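Side-chain contact in uncharacterized protein (Leptotrichia buccalis, PDB 3T8K), which is of unknown function but has an ankyrin-repeat fold of stacked helical hairpins, a scaffold that in many proteins serves to bind other proteins: residues 108-112 and 113-117. Numbering follows the deposited sequence.
Sequences TALYK and PYKIV
Tyr111 and Pro113 pack against each other in a tight hairpin turn with a G1 beta bulge, in the loop between helices 90-102 and 129-140 of this ankyrin-repeat fold. The proline lies over one face of the tyrosine ring in a CH-pi contact. Its CD sits 3.6 Å from the centroid of the Tyr111 ring, 5° off the normal. Tyr111 CG stands anti to the backbone N (chi1 171°), which swings the ring beside its own carbonyl and over the proline. Tyr114 CD2 lies in the plane of the Tyr111 ring, at its edge, 4.0 Å from Tyr111 CE2. The Ile116 side chain follows the same direction as that of Tyr111, and Ile116 CG1 lies 3.8 Å from Tyr111 CB. Phe80 also stacks on Tyr111. With an alanine here, Pro113 CD would probably lose the aromatic face it rests on, and Tyr114 CD2 the ring edge it meets. The Tyr114 hydroxyl makes a hydrogen bond to Gly87 O of the second subunit, so the turn also takes part in the dimer contact. At the bulge two residues, Lys115 and Ile116, stand across from the single residue Tyr111. Ile116 N donates to Tyr111 O at 3.3 Å. The return bond is nearly straight, from Tyr111 N to Ile116 O at 2.8 Å and 176°.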
loop_
_atom_site.group_PDB
_atom_site.type_symbol
_atom_site.label_atom_id
_atom_site.label_comp_id
_atom_site.label_asym_id
_atom_site.label_seq_id
_atom_site.Cartn_x
_atom_site.Cartn_y
_atom_site.Cartn_z
ATOM N N THR A 108 6.685 -3.809 18.943
ATOM C CA THR A 108 7.167 -5.201 19.018
ATOM C C THR A 108 6.161 -6.207 18.464
ATOM O O THR A 108 6.520 -7.315 18.082
ATOM C CB THR A 108 7.530 -5.618 20.464
ATOM O OG1 THR A 108 6.339 -5.708 21.256
ATOM C CG2 THR A 108 8.474 -4.618 21.090
ATOM N N ALA A 109 4.891 -5.824 18.435
ATOM C CA ALA A 109 3.856 -6.707 17.907
ATOM C C ALA A 109 4.044 -6.964 16.420
ATOM O O ALA A 109 4.378 -6.056 15.661
ATOM C CB ALA A 109 2.474 -6.107 18.170
ATOM N N LEU A 110 3.825 -8.210 16.008
ATOM C CA LEU A 110 3.918 -8.585 14.610
ATOM C C LEU A 110 2.738 -8.073 13.819
ATOM O O LEU A 110 1.724 -7.668 14.388
ATOM C CB LEU A 110 3.979 -10.106 14.475
ATOM C CG LEU A 110 5.204 -10.718 15.143
ATOM C CD1 LEU A 110 5.325 -12.197 14.796
ATOM C CD2 LEU A 110 6.437 -9.953 14.723
ATOM N N TYR A 111 2.884 -8.059 12.501
ATOM C CA TYR A 111 1.736 -7.859 11.631
ATOM C C TYR A 111 1.255 -9.280 11.422
ATOM O O TYR A 111 1.903 -10.063 10.730
ATOM C CB TYR A 111 2.152 -7.208 10.305
ATOM C CG TYR A 111 1.040 -7.166 9.270
ATOM C CD1 TYR A 111 -0.088 -6.379 9.473
ATOM C CD2 TYR A 111 1.123 -7.901 8.094
ATOM C CE1 TYR A 111 -1.103 -6.330 8.539
ATOM C CE2 TYR A 111 0.095 -7.864 7.149
ATOM C CZ TYR A 111 -1.010 -7.077 7.382
ATOM O OH TYR A 111 -2.040 -7.016 6.462
ATOM N N LYS A 112 0.144 -9.636 12.059
ATOM C CA LYS A 112 -0.278 -11.041 12.120
ATOM C C LYS A 112 -0.533 -11.754 10.778
ATOM O O LYS A 112 -0.062 -12.870 10.581
ATOM C CB LYS A 112 -1.473 -11.211 13.068
ATOM C CG LYS A 112 -1.077 -11.092 14.532
ATOM C CD LYS A 112 -2.283 -10.921 15.441
ATOM C CE LYS A 112 -1.851 -10.430 16.821
ATOM N NZ LYS A 112 -2.986 -9.844 17.594
ATOM N N PRO A 113 -1.262 -11.116 9.853
ATOM C CA PRO A 113 -1.619 -11.835 8.623
ATOM C C PRO A 113 -0.429 -12.482 7.909
ATOM O O PRO A 113 -0.595 -13.529 7.282
ATOM C CB PRO A 113 -2.259 -10.740 7.762
ATOM C CG PRO A 113 -2.884 -9.831 8.764
ATOM C CD PRO A 113 -1.890 -9.782 9.905
ATOM N N TYR A 114 0.753 -11.886 8.023
ATOM C CA TYR A 114 1.940 -12.423 7.363
ATOM C C TYR A 114 3.019 -12.811 8.376
ATOM O O TYR A 114 4.084 -13.292 8.002
ATOM C CB TYR A 114 2.498 -11.400 6.372
ATOM C CG TYR A 114 1.705 -11.264 5.088
ATOM C CD1 TYR A 114 0.873 -12.284 4.640
ATOM C CD2 TYR A 114 1.789 -10.108 4.321
ATOM C CE1 TYR A 114 0.160 -12.166 3.449
ATOM C CE2 TYR A 114 1.077 -9.977 3.136
ATOM C CZ TYR A 114 0.271 -11.004 2.704
ATOM O OH TYR A 114 -0.425 -10.862 1.527
ATOM N N LYS A 115 2.725 -12.601 9.659
ATOM C CA LYS A 115 3.665 -12.855 10.748
ATOM C C LYS A 115 5.035 -12.208 10.534
ATOM O O LYS A 115 6.074 -12.868 10.674
ATOM C CB LYS A 115 3.813 -14.358 11.021
ATOM C CG LYS A 115 3.516 -14.731 12.467
ATOM C CD LYS A 115 4.294 -15.956 12.921
ATOM C CE LYS A 115 3.838 -17.221 12.215
ATOM N NZ LYS A 115 4.577 -18.416 12.719
ATOM N N ILE A 116 5.031 -10.913 10.219
ATOM C CA ILE A 116 6.256 -10.170 9.938
ATOM C C ILE A 116 6.462 -9.027 10.922
ATOM O O ILE A 116 5.496 -8.490 11.468
ATOM C CB ILE A 116 6.236 -9.562 8.512
ATOM C CG1 ILE A 116 5.046 -8.621 8.330
ATOM C CG2 ILE A 116 6.221 -10.667 7.449
ATOM C CD1 ILE A 116 5.038 -7.934 6.981
ATOM N N VAL A 117 7.713 -8.642 11.152
ATOM C CA VAL A 117 7.946 -7.436 11.953
ATOM C C VAL A 117 7.238 -6.258 11.290
ATOM O O VAL A 117 7.108 -6.198 10.062
ATOM C CB VAL A 117 9.430 -7.127 12.174
ATOM C CG1 VAL A 117 10.067 -8.212 13.049
ATOM C CG2 VAL A 117 10.166 -7.001 10.835
#